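Local structure of arginyl-tRNA synthetase, putative (Plasmodium falciparum, 5JLD) at residues V134-S139 / S160-F165; N403-G408 / L443-I448; S488-S493 / S566-C571. The protein probably catalyses the ATP-dependent attachment of L-arginine to tRNA(Arg), giving arginyl-tRNA, AMP and diphosphate. All coordinates share one frame; numbering follows the deposited sequence.

Overall arrangement
The three contacts run from the catalytic core to the anticodon-binding domain. Contact 1 lies on strand 133-137 and on helix 149-167, whose start carries the class I HIGH signature; in this family the signature helps to bind ATP, so this unit is expected to bear the active site. Contact 2, its centre 22 Å from that of contact 1, joins two helices that follow the Rossmann sheet. Contact 3 belongs to the DALR domain, its centre 34 Å from contact 1 and 31 Å from contact 2. Helix 476-492 touches L443 of contact 2 near its start and ends in contact 3; helix 564-584 leaves contact 3 and finishes at L584, whose carbonyl oxygen accepts a hydrogen bond from S160 OG.

Contact 1 of 3, residues V134-S139 / S160-F165; sequences VLVDFS and SICRVF
Strand 134-137 and helix 160-165 run almost antiparallel, at 167°, with axes 9.3 Å apart; no hydrogen bond joins them, so the layer between is made by side chains. The backbones come nearest at V136 and C162, whose CA atoms are 6.8 Å apart, a spacing that suits a small cysteine. V134 lays its methyls over one face of F165: CG1 sits 4.0 Å from the centroid of the F165 ring and 10° off the normal, a CH-pi contact. The flat ring seats both methyls of the beta-branched valine. This is the first strand and the return helix of a beta-alpha-beta unit in the class I Rossmann core, with the HIGH signature, here HVGH, at the start of helix 149-167. Next along the strand, V136 packs tightly on sulfur, its CB 3.5 Å from C162 SG, while V136 and I161 cross obliquely, CG2 to CG2, at 3.9 Å. F138 takes the crowded rotamer (chi1 65°), with CG between backbone N and carbonyl carbon; C162 SG then approaches the ring obliquely in a sulfur-aromatic contact, 3.8 Å from F138 CE1. L135 and D137 face the other side of the sheet, where D137 forms a salt bridge with R335.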
ATOM      1  N   VAL A 134     -12.137   4.559  -5.432  1.00 38.28           N
ATOM      2  CA  VAL A 134     -10.688   4.558  -5.577  1.00 30.65           C
ATOM      3  C   VAL A 134     -10.266   3.537  -6.620  1.00 36.93           C
ATOM      4  O   VAL A 134     -10.765   2.406  -6.630  1.00 39.69           O
ATOM      5  CB  VAL A 134      -9.985   4.226  -4.219  1.00 33.14           C
ATOM      6  CG1 VAL A 134      -8.487   4.022  -4.426  1.00 41.19           C
ATOM      7  CG2 VAL A 134     -10.255   5.325  -3.169  1.00 38.13           C
ATOM      8  N   LEU A 135      -9.343   3.925  -7.488  1.00 39.42           N
ATOM      9  CA  LEU A 135      -8.795   2.995  -8.461  1.00 41.68           C
ATOM     10  C   LEU A 135      -7.293   2.879  -8.275  1.00 39.24           C
ATOM     11  O   LEU A 135      -6.606   3.886  -8.211  1.00 37.45           O
ATOM     12  CB  LEU A 135      -9.122   3.443  -9.896  1.00 38.05           C
ATOM     13  CG  LEU A 135      -8.687   2.497 -11.020  1.00 43.85           C
ATOM     14  CD1 LEU A 135      -9.665   2.576 -12.213  1.00 49.88           C
ATOM     15  CD2 LEU A 135      -7.256   2.784 -11.481  1.00 38.10           C
ATOM     16  N   VAL A 136      -6.795   1.643  -8.244  1.00 37.78           N
ATOM     17  CA  VAL A 136      -5.364   1.385  -8.148  1.00 32.16           C
ATOM     18  C   VAL A 136      -4.889   0.671  -9.419  1.00 41.43           C
ATOM     19  O   VAL A 136      -5.357  -0.419  -9.771  1.00 40.95           O
ATOM     20  CB  VAL A 136      -5.016   0.549  -6.883  1.00 39.26           C
ATOM     21  CG1 VAL A 136      -3.492   0.339  -6.763  1.00 32.75           C
ATOM     22  CG2 VAL A 136      -5.576   1.221  -5.611  1.00 32.57           C
ATOM     23  N   ASP A 137      -3.957   1.315 -10.109  1.00 38.29           N
ATOM     24  CA  ASP A 137      -3.385   0.834 -11.365  1.00 39.88           C
ATOM     25  C   ASP A 137      -2.033   0.209 -11.065  1.00 40.76           C
ATOM     26  O   ASP A 137      -1.100   0.922 -10.715  1.00 41.08           O
ATOM     27  CB  ASP A 137      -3.259   2.005 -12.347  1.00 36.98           C
ATOM     28  CG  ASP A 137      -2.764   1.597 -13.724  1.00 42.72           C
ATOM     29  OD1 ASP A 137      -1.902   0.699 -13.856  1.00 47.51           O
ATOM     30  OD2 ASP A 137      -3.251   2.202 -14.704  1.00 46.26           O
ATOM     31  N   PHE A 138      -1.930  -1.112 -11.182  1.00 37.56           N
ATOM     32  CA  PHE A 138      -0.699  -1.788 -10.814  1.00 42.45           C
ATOM     33  C   PHE A 138      -0.451  -3.079 -11.582  1.00 44.29           C
ATOM     34  O   PHE A 138      -1.311  -3.545 -12.344  1.00 42.45           O
ATOM     35  CB  PHE A 138      -0.659  -2.052  -9.281  1.00 38.48           C
ATOM     36  CG  PHE A 138      -1.721  -3.007  -8.763  1.00 40.67           C
ATOM     37  CD1 PHE A 138      -3.081  -2.706  -8.864  1.00 41.92           C
ATOM     38  CD2 PHE A 138      -1.350  -4.179  -8.100  1.00 46.17           C
ATOM     39  CE1 PHE A 138      -4.057  -3.580  -8.345  1.00 42.61           C
ATOM     40  CE2 PHE A 138      -2.312  -5.058  -7.576  1.00 41.21           C
ATOM     41  CZ  PHE A 138      -3.668  -4.759  -7.702  1.00 39.87           C
ATOM     42  N   SER A 139       0.760  -3.605 -11.370  1.00 43.42           N
ATOM     43  CA  SER A 139       1.335  -4.785 -12.019  1.00 46.92           C
ATOM     44  C   SER A 139       1.786  -4.477 -13.448  1.00 46.34           C
ATOM     45  O   SER A 139       2.978  -4.397 -13.718  1.00 44.87           O
ATOM     46  CB  SER A 139       0.360  -5.963 -12.009  1.00 44.93           C
ATOM     47  OG  SER A 139       1.046  -7.156 -12.282  1.00 39.65           O
ATOM     48  N   SER A 160      -1.209  -4.531  -1.694  1.00 47.86           N
ATOM     49  CA  SER A 160      -1.284  -4.024  -0.308  1.00 37.55           C
ATOM     50  C   SER A 160      -2.143  -2.759  -0.198  1.00 37.45           C
ATOM     51  O   SER A 160      -3.031  -2.667   0.664  1.00 39.33           O
ATOM     52  CB  SER A 160       0.120  -3.749   0.266  1.00 33.51           C
ATOM     53  OG  SER A 160       0.021  -3.648   1.675  1.00 47.83           O
ATOM     54  N   ILE A 161      -1.908  -1.802  -1.091  1.00 38.54           N
ATOM     55  CA  ILE A 161      -2.725  -0.582  -1.101  1.00 38.67           C
ATOM     56  C   ILE A 161      -4.234  -0.872  -1.254  1.00 45.10           C
ATOM     57  O   ILE A 161      -5.095  -0.303  -0.523  1.00 39.02           O
ATOM     58  CB  ILE A 161      -2.234   0.360  -2.223  1.00 43.63           C
ATOM     59  CG1 ILE A 161      -0.834   0.874  -1.846  1.00 34.76           C
ATOM     60  CG2 ILE A 161      -3.238   1.519  -2.469  1.00 33.56           C
ATOM     61  CD1 ILE A 161      -0.057   1.586  -2.959  1.00 36.52           C
ATOM     62  N   CYS A 162      -4.558  -1.786  -2.176  1.00 42.19           N
ATOM     63  CA  CYS A 162      -5.957  -2.164  -2.358  1.00 40.15           C
ATOM     64  C   CYS A 162      -6.537  -2.750  -1.076  1.00 39.24           C
ATOM     65  O   CYS A 162      -7.652  -2.428  -0.693  1.00 43.63           O
ATOM     66  CB  CYS A 162      -6.113  -3.175  -3.494  1.00 32.91           C
ATOM     67  SG  CYS A 162      -5.749  -2.438  -5.126  1.00 40.44           S
ATOM     68  N   ARG A 163      -5.785  -3.649  -0.454  1.00 38.23           N
ATOM     69  CA  ARG A 163      -6.249  -4.306   0.745  1.00 33.67           C
ATOM     70  C   ARG A 163      -6.474  -3.243   1.838  1.00 39.21           C
ATOM     71  O   ARG A 163      -7.396  -3.367   2.641  1.00 33.86           O
ATOM     72  CB  ARG A 163      -5.247  -5.365   1.214  1.00 40.91           C
ATOM     73  CG  ARG A 163      -5.108  -6.590   0.332  1.00 36.88           C
ATOM     74  CD  ARG A 163      -4.444  -7.755   1.101  1.00 35.05           C
ATOM     75  NE  ARG A 163      -4.097  -8.879   0.234  1.00 44.51           N
ATOM     76  CZ  ARG A 163      -3.988 -10.149   0.633  1.00 43.98           C
ATOM     77  NH1 ARG A 163      -4.188 -10.474   1.901  1.00 38.91           N
ATOM     78  NH2 ARG A 163      -3.663 -11.102  -0.247  1.00 41.20           N
ATOM     79  N   VAL A 164      -5.651  -2.195   1.838  1.00 34.43           N
ATOM     80  CA  VAL A 164      -5.822  -1.110   2.801  1.00 37.61           C
ATOM     81  C   VAL A 164      -7.163  -0.436   2.571  1.00 38.92           C
ATOM     82  O   VAL A 164      -7.947  -0.297   3.504  1.00 42.76           O
ATOM     83  CB  VAL A 164      -4.687  -0.065   2.723  1.00 38.87           C
ATOM     84  CG1 VAL A 164      -5.090   1.221   3.419  1.00 36.88           C
ATOM     85  CG2 VAL A 164      -3.404  -0.619   3.345  1.00 42.03           C
ATOM     86  N   PHE A 165      -7.453  -0.059   1.326  1.00 45.20           N
ATOM     87  CA  PHE A 165      -8.750   0.586   1.068  1.00 41.23           C
ATOM     88  C   PHE A 165      -9.963  -0.325   1.316  1.00 43.05           C
ATOM     89  O   PHE A 165     -11.012   0.140   1.798  1.00 40.77           O
ATOM     90  CB  PHE A 165      -8.788   1.143  -0.353  1.00 31.82           C
ATOM     91  CG  PHE A 165      -8.012   2.415  -0.501  1.00 37.46           C
ATOM     92  CD1 PHE A 165      -8.501   3.602   0.014  1.00 35.42           C
ATOM     93  CD2 PHE A 165      -6.777   2.415  -1.111  1.00 38.96           C
ATOM     94  CE1 PHE A 165      -7.794   4.761  -0.110  1.00 33.95           C
ATOM     95  CE2 PHE A 165      -6.059   3.578  -1.237  1.00 36.12           C
ATOM     96  CZ  PHE A 165      -6.568   4.754  -0.747  1.00 35.62           C
TER

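Contact 2 of 3, residues N403-G408 / L443-I448; sequences NLIKEG and LCVSAI
Helices 401-420 and 436-453, which follow the Rossmann sheet in the class I catalytic domain, cross steeply here: the short segments meet at 111°, with axes 9.3 Å apart. The backbones come closest at G408 and C444, whose CA atoms are separated by 5.7 Å. Having no side chain, G408 lets the cysteine lie directly against its main chain. The thiol of C444 packs on backbone: SG stands anti to its own N (chi1 170°), which sends the sulfur across the gap to 3.6 Å from G408 C. It also lies 3.5 Å from I405 O and 4.0 Å from I405 CG2. A slim, weakly polar thiol suits a place lined by peptide groups as well as by hydrocarbon. Hydrocarbon contacts complete the interface, and I405 supplies them by dividing its branches: CG2 borders V445, while CG1 turns to I448. As a branched residue, I405 can thus meet three partners from one CB, and L266 from a nearby loop packs on both I405 and V445. Among the polar groups, I405 O accepts a hydrogen bond from T409 OG1. I405 and I448 cross at about a right angle, with I448 CD1 meeting I405 CG1 at 3.8 Å.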
ATOM      1  N   ASN A 403       9.540 -19.823 -11.162  1.00 78.27           N
ATOM      2  CA  ASN A 403      10.663 -20.628 -10.694  1.00 79.36           C
ATOM      3  C   ASN A 403      11.460 -19.940  -9.595  1.00 77.71           C
ATOM      4  O   ASN A 403      12.010 -20.602  -8.721  1.00 88.69           O
ATOM      5  CB  ASN A 403      11.575 -21.021 -11.858  1.00 83.22           C
ATOM      6  CG  ASN A 403      11.032 -22.205 -12.643  1.00 96.34           C
ATOM      7  OD1 ASN A 403      10.155 -22.060 -13.501  1.00100.72           O
ATOM      8  ND2 ASN A 403      11.557 -23.392 -12.350  1.00100.67           N
ATOM      9  N   LEU A 404      11.511 -18.614  -9.616  1.00 69.54           N
ATOM     10  CA  LEU A 404      12.158 -17.898  -8.525  1.00 71.98           C
ATOM     11  C   LEU A 404      11.421 -18.184  -7.209  1.00 73.33           C
ATOM     12  O   LEU A 404      12.029 -18.531  -6.174  1.00 76.25           O
ATOM     13  CB  LEU A 404      12.187 -16.400  -8.804  1.00 69.92           C
ATOM     14  CG  LEU A 404      12.934 -15.634  -7.717  1.00 76.85           C
ATOM     15  CD1 LEU A 404      14.359 -16.157  -7.630  1.00 79.81           C
ATOM     16  CD2 LEU A 404      12.916 -14.144  -7.983  1.00 81.04           C
ATOM     17  N   ILE A 405      10.099 -18.070  -7.260  1.00 62.66           N
ATOM     18  CA  ILE A 405       9.308 -18.359  -6.079  1.00 62.70           C
ATOM     19  C   ILE A 405       9.408 -19.841  -5.689  1.00 68.61           C
ATOM     20  O   ILE A 405       9.433 -20.149  -4.512  1.00 65.96           O
ATOM     21  CB  ILE A 405       7.830 -17.962  -6.266  1.00 57.67           C
ATOM     22  CG1 ILE A 405       7.709 -16.444  -6.422  1.00 53.07           C
ATOM     23  CG2 ILE A 405       7.004 -18.411  -5.069  1.00 63.00           C
ATOM     24  CD1 ILE A 405       6.272 -15.943  -6.655  1.00 48.13           C
ATOM     25  N   LYS A 406       9.485 -20.759  -6.651  1.00 76.70           N
ATOM     26  CA  LYS A 406       9.574 -22.176  -6.282  1.00 84.06           C
ATOM     27  C   LYS A 406      10.933 -22.478  -5.640  1.00 82.85           C
ATOM     28  O   LYS A 406      11.045 -23.351  -4.770  1.00 86.86           O
ATOM     29  CB  LYS A 406       9.330 -23.094  -7.490  1.00 90.65           C
ATOM     30  CG  LYS A 406      10.537 -23.351  -8.380  1.00 97.83           C
ATOM     31  CD  LYS A 406      10.318 -24.568  -9.275  1.00103.32           C
ATOM     32  CE  LYS A 406       8.965 -24.513  -9.974  1.00104.29           C
ATOM     33  NZ  LYS A 406       8.705 -25.739 -10.775  1.00107.57           N
ATOM     34  N   GLU A 407      11.956 -21.738  -6.061  1.00 75.72           N
ATOM     35  CA  GLU A 407      13.271 -21.812  -5.436  1.00 78.79           C
ATOM     36  C   GLU A 407      13.200 -21.352  -3.982  1.00 74.07           C
ATOM     37  O   GLU A 407      13.731 -22.025  -3.070  1.00 73.06           O
ATOM     38  CB  GLU A 407      14.279 -20.961  -6.203  1.00 88.27           C
ATOM     39  CG  GLU A 407      15.588 -20.759  -5.465  1.00 98.64           C
ATOM     40  CD  GLU A 407      16.686 -20.224  -6.362  1.00105.34           C
ATOM     41  OE1 GLU A 407      16.366 -19.646  -7.425  1.00104.53           O
ATOM     42  OE2 GLU A 407      17.871 -20.390  -6.003  1.00108.96           O
ATOM     43  N   GLY A 408      12.548 -20.204  -3.780  1.00 63.07           N
ATOM     44  CA  GLY A 408      12.274 -19.732  -2.437  1.00 60.65           C
ATOM     45  C   GLY A 408      11.549 -20.782  -1.609  1.00 63.54           C
ATOM     46  O   GLY A 408      11.900 -21.037  -0.468  1.00 60.47           O
ATOM     47  N   LEU A 443       4.875 -19.744   3.405  1.00 56.95           N
ATOM     48  CA  LEU A 443       5.992 -19.098   4.097  1.00 59.83           C
ATOM     49  C   LEU A 443       6.850 -18.258   3.146  1.00 60.54           C
ATOM     50  O   LEU A 443       7.146 -17.097   3.432  1.00 61.05           O
ATOM     51  CB  LEU A 443       6.863 -20.147   4.799  1.00 56.25           C
ATOM     52  CG  LEU A 443       6.202 -20.924   5.941  1.00 58.28           C
ATOM     53  CD1 LEU A 443       7.167 -21.930   6.569  1.00 61.03           C
ATOM     54  CD2 LEU A 443       5.631 -19.973   6.999  1.00 55.32           C
ATOM     55  N   CYS A 444       7.245 -18.858   2.025  1.00 50.83           N
ATOM     56  CA  CYS A 444       8.018 -18.174   0.994  1.00 54.34           C
ATOM     57  C   CYS A 444       7.342 -16.921   0.455  1.00 52.63           C
ATOM     58  O   CYS A 444       7.938 -15.845   0.404  1.00 52.04           O
ATOM     59  CB  CYS A 444       8.284 -19.117  -0.182  1.00 60.68           C
ATOM     60  SG  CYS A 444       8.983 -18.244  -1.604  1.00 61.80           S
ATOM     61  N   VAL A 445       6.096 -17.079   0.029  1.00 52.97           N
ATOM     62  CA  VAL A 445       5.326 -15.973  -0.537  1.00 53.71           C
ATOM     63  C   VAL A 445       5.208 -14.823   0.461  1.00 52.24           C
ATOM     64  O   VAL A 445       5.480 -13.653   0.137  1.00 55.36           O
ATOM     65  CB  VAL A 445       3.933 -16.462  -0.974  1.00 51.26           C
ATOM     66  CG1 VAL A 445       3.029 -15.291  -1.317  1.00 50.99           C
ATOM     67  CG2 VAL A 445       4.073 -17.422  -2.160  1.00 49.15           C
ATOM     68  N   SER A 446       4.834 -15.174   1.687  1.00 54.92           N
ATOM     69  CA  SER A 446       4.745 -14.198   2.777  1.00 52.15           C
ATOM     70  C   SER A 446       6.073 -13.475   3.006  1.00 46.98           C
ATOM     71  O   SER A 446       6.102 -12.248   3.194  1.00 42.33           O
ATOM     72  CB  SER A 446       4.296 -14.886   4.065  1.00 53.55           C
ATOM     73  OG  SER A 446       2.921 -15.221   4.013  1.00 52.64           O
ATOM     74  N   ALA A 447       7.160 -14.242   2.963  1.00 51.51           N
ATOM     75  CA  ALA A 447       8.506 -13.721   3.170  1.00 52.80           C
ATOM     76  C   ALA A 447       8.887 -12.716   2.096  1.00 48.19           C
ATOM     77  O   ALA A 447       9.371 -11.627   2.400  1.00 54.82           O
ATOM     78  CB  ALA A 447       9.522 -14.867   3.212  1.00 48.74           C
ATOM     79  N   ILE A 448       8.684 -13.094   0.841  1.00 47.87           N
ATOM     80  CA  ILE A 448       8.913 -12.203  -0.296  1.00 45.63           C
ATOM     81  C   ILE A 448       8.138 -10.899  -0.136  1.00 44.70           C
ATOM     82  O   ILE A 448       8.700  -9.785  -0.295  1.00 49.28           O
ATOM     83  CB  ILE A 448       8.506 -12.887  -1.641  1.00 52.26           C
ATOM     84  CG1 ILE A 448       9.506 -13.986  -2.018  1.00 55.99           C
ATOM     85  CG2 ILE A 448       8.377 -11.866  -2.770  1.00 52.82           C
ATOM     86  CD1 ILE A 448       9.219 -14.652  -3.368  1.00 50.41           C
TER

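Contact 3 of 3, residues S488-S493 / S566-C571; sequences SIFRKS and SRLLLC
In the helical DALR anticodon-binding domain, the last turn of helix 476-492 packs against an early part of helix 564-584. The short segments cross at -138°, with axes 10.9 Å apart, a wide separation filled mainly by the large side chains of F490 and L568, which slide past each other in opposite directions. F490 has CG anti to its carbonyl carbon, and the ring probes the other helix with its outer end: CZ comes 3.4 Å from L568 O and 3.6 Å from C571 CB. C571 C lies at the edge of this ring, in its plane, so the aromatic tip slots against backbone; the small C571 side chain leaves room for that approach. Next to CZ on the ring, F490 CE1 meets L568 CG at 3.9 Å. I489 adds a second apolar patch, its CG2 4.2 Å from L568 CD1, and F549 of helix 536-556 packs on both I489 and C571. S493, the first residue beyond the helical conformation, turns toward L568, but its OG is hydrogen-bonded to I495 N, a polar need met by the backbone two residues on. Further along I489, the terminal methyl CD1 rests 4.1 Å from C571 SG.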
ATOM      1  N   SER A 488      -0.035 -19.991  20.227  1.00 60.91           N
ATOM      2  CA  SER A 488       0.385 -21.051  21.126  1.00 64.73           C
ATOM      3  C   SER A 488      -0.008 -20.716  22.565  1.00 67.15           C
ATOM      4  O   SER A 488      -0.475 -21.591  23.306  1.00 65.90           O
ATOM      5  CB  SER A 488       1.896 -21.271  21.008  1.00 67.21           C
ATOM      6  OG  SER A 488       2.464 -21.695  22.228  1.00 77.78           O
ATOM      7  N   ILE A 489       0.162 -19.455  22.957  1.00 67.31           N
ATOM      8  CA  ILE A 489      -0.306 -19.052  24.293  1.00 67.80           C
ATOM      9  C   ILE A 489      -1.775 -19.431  24.534  1.00 66.98           C
ATOM     10  O   ILE A 489      -2.115 -20.016  25.562  1.00 62.81           O
ATOM     11  CB  ILE A 489      -0.161 -17.545  24.524  1.00 70.12           C
ATOM     12  CG1 ILE A 489       1.296 -17.122  24.354  1.00 70.36           C
ATOM     13  CG2 ILE A 489      -0.672 -17.173  25.925  1.00 66.94           C
ATOM     14  CD1 ILE A 489       1.483 -15.627  24.307  1.00 71.99           C
ATOM     15  N   PHE A 490      -2.646 -19.107  23.587  1.00 66.33           N
ATOM     16  CA  PHE A 490      -4.062 -19.417  23.760  1.00 74.78           C
ATOM     17  C   PHE A 490      -4.353 -20.905  23.708  1.00 83.01           C
ATOM     18  O   PHE A 490      -5.250 -21.386  24.400  1.00 85.14           O
ATOM     19  CB  PHE A 490      -4.899 -18.681  22.724  1.00 74.54           C
ATOM     20  CG  PHE A 490      -4.997 -17.224  22.997  1.00 77.64           C
ATOM     21  CD1 PHE A 490      -5.953 -16.744  23.877  1.00 79.15           C
ATOM     22  CD2 PHE A 490      -4.105 -16.339  22.422  1.00 72.21           C
ATOM     23  CE1 PHE A 490      -6.036 -15.403  24.155  1.00 73.73           C
ATOM     24  CE2 PHE A 490      -4.184 -15.000  22.699  1.00 70.69           C
ATOM     25  CZ  PHE A 490      -5.150 -14.534  23.572  1.00 69.56           C
ATOM     26  N   ARG A 491      -3.600 -21.643  22.897  1.00 82.49           N
ATOM     27  CA  ARG A 491      -3.758 -23.094  22.918  1.00 77.76           C
ATOM     28  C   ARG A 491      -3.370 -23.681  24.276  1.00 80.24           C
ATOM     29  O   ARG A 491      -3.986 -24.651  24.720  1.00 84.45           O
ATOM     30  CB  ARG A 491      -2.940 -23.757  21.807  1.00 77.19           C
ATOM     31  CG  ARG A 491      -3.348 -23.313  20.404  1.00 84.93           C
ATOM     32  CD  ARG A 491      -2.705 -24.159  19.309  1.00 87.98           C
ATOM     33  NE  ARG A 491      -1.246 -24.172  19.383  1.00 92.53           N
ATOM     34  CZ  ARG A 491      -0.453 -23.490  18.563  1.00 95.58           C
ATOM     35  NH1 ARG A 491      -0.980 -22.725  17.615  1.00 91.15           N
ATOM     36  NH2 ARG A 491       0.864 -23.560  18.695  1.00 97.29           N
ATOM     37  N   LYS A 492      -2.372 -23.091  24.939  1.00 77.43           N
ATOM     38  CA  LYS A 492      -1.807 -23.693  26.159  1.00 81.58           C
ATOM     39  C   LYS A 492      -2.390 -23.183  27.485  1.00 84.93           C
ATOM     40  O   LYS A 492      -2.087 -23.737  28.542  1.00 82.48           O
ATOM     41  CB  LYS A 492      -0.282 -23.500  26.189  1.00 80.81           C
ATOM     42  CG  LYS A 492       0.503 -24.579  25.442  1.00 84.90           C
ATOM     43  CD  LYS A 492       2.016 -24.453  25.640  1.00 86.23           C
ATOM     44  CE  LYS A 492       2.585 -23.203  24.963  1.00 85.20           C
ATOM     45  NZ  LYS A 492       4.075 -23.131  25.048  1.00 83.37           N
ATOM     46  N   SER A 493      -3.212 -22.139  27.445  1.00 90.95           N
ATOM     47  CA  SER A 493      -3.787 -21.604  28.678  1.00 93.12           C
ATOM     48  C   SER A 493      -5.004 -22.412  29.113  1.00 93.12           C
ATOM     49  O   SER A 493      -5.766 -22.904  28.278  1.00 90.15           O
ATOM     50  CB  SER A 493      -4.175 -20.136  28.513  1.00 95.80           C
ATOM     51  OG  SER A 493      -5.262 -19.809  29.363  1.00 96.56           O
ATOM     52  N   SER A 566      -6.440 -10.167  32.432  1.00 55.43           N
ATOM     53  CA  SER A 566      -6.115  -8.953  31.676  1.00 52.51           C
ATOM     54  C   SER A 566      -4.948  -9.168  30.705  1.00 49.45           C
ATOM     55  O   SER A 566      -5.014  -8.740  29.550  1.00 44.84           O
ATOM     56  CB  SER A 566      -5.779  -7.793  32.613  1.00 53.35           C
ATOM     57  OG  SER A 566      -5.407  -6.645  31.866  1.00 52.93           O
ATOM     58  N   ARG A 567      -3.893  -9.843  31.158  1.00 42.66           N
ATOM     59  CA  ARG A 567      -2.778 -10.147  30.253  1.00 45.16           C
ATOM     60  C   ARG A 567      -3.233 -10.996  29.057  1.00 48.36           C
ATOM     61  O   ARG A 567      -2.814 -10.758  27.938  1.00 49.54           O
ATOM     62  CB  ARG A 567      -1.643 -10.853  30.991  1.00 45.46           C
ATOM     63  CG  ARG A 567      -0.913  -9.925  31.971  1.00 58.02           C
ATOM     64  CD  ARG A 567       0.461 -10.433  32.359  1.00 43.79           C
ATOM     65  NE  ARG A 567       0.408 -11.589  33.249  1.00 47.45           N
ATOM     66  CZ  ARG A 567       0.137 -11.551  34.557  1.00 47.47           C
ATOM     67  NH1 ARG A 567      -0.151 -10.405  35.175  1.00 46.37           N
ATOM     68  NH2 ARG A 567       0.135 -12.682  35.247  1.00 50.38           N
ATOM     69  N   LEU A 568      -4.090 -11.979  29.307  1.00 52.18           N
ATOM     70  CA  LEU A 568      -4.596 -12.834  28.244  1.00 55.29           C
ATOM     71  C   LEU A 568      -5.395 -12.016  27.231  1.00 56.59           C
ATOM     72  O   LEU A 568      -5.280 -12.209  26.017  1.00 51.78           O
ATOM     73  CB  LEU A 568      -5.461 -13.951  28.823  1.00 58.92           C
ATOM     74  CG  LEU A 568      -5.462 -15.236  28.000  1.00 67.38           C
ATOM     75  CD1 LEU A 568      -4.075 -15.882  28.034  1.00 65.02           C
ATOM     76  CD2 LEU A 568      -6.528 -16.199  28.514  1.00 71.06           C
ATOM     77  N   LEU A 569      -6.197 -11.094  27.749  1.00 58.61           N
ATOM     78  CA  LEU A 569      -6.949 -10.164  26.921  1.00 57.75           C
ATOM     79  C   LEU A 569      -6.014  -9.350  26.029  1.00 59.02           C
ATOM     80  O   LEU A 569      -6.269  -9.173  24.817  1.00 59.86           O
ATOM     81  CB  LEU A 569      -7.792  -9.240  27.804  1.00 62.44           C
ATOM     82  CG  LEU A 569      -9.269  -9.066  27.442  1.00 71.40           C
ATOM     83  CD1 LEU A 569      -9.917 -10.403  27.124  1.00 74.03           C
ATOM     84  CD2 LEU A 569     -10.004  -8.366  28.570  1.00 71.47           C
ATOM     85  N   LEU A 570      -4.926  -8.862  26.624  1.00 54.74           N
ATOM     86  CA  LEU A 570      -3.915  -8.136  25.851  1.00 60.17           C
ATOM     87  C   LEU A 570      -3.341  -9.020  24.749  1.00 54.73           C
ATOM     88  O   LEU A 570      -3.091  -8.561  23.628  1.00 54.38           O
ATOM     89  CB  LEU A 570      -2.781  -7.639  26.754  1.00 56.24           C
ATOM     90  CG  LEU A 570      -2.838  -6.151  27.093  1.00 62.27           C
ATOM     91  CD1 LEU A 570      -1.801  -5.788  28.142  1.00 65.76           C
ATOM     92  CD2 LEU A 570      -2.663  -5.308  25.839  1.00 62.39           C
ATOM     93  N   CYS A 571      -3.117 -10.286  25.088  1.00 47.00           N
ATOM     94  CA  CYS A 571      -2.615 -11.244  24.119  1.00 50.56           C
ATOM     95  C   CYS A 571      -3.601 -11.393  22.943  1.00 53.88           C
ATOM     96  O   CYS A 571      -3.194 -11.462  21.792  1.00 51.94           O
ATOM     97  CB  CYS A 571      -2.362 -12.594  24.788  1.00 41.95           C
ATOM     98  SG  CYS A 571      -0.914 -12.658  25.887  1.00 46.34           S
TER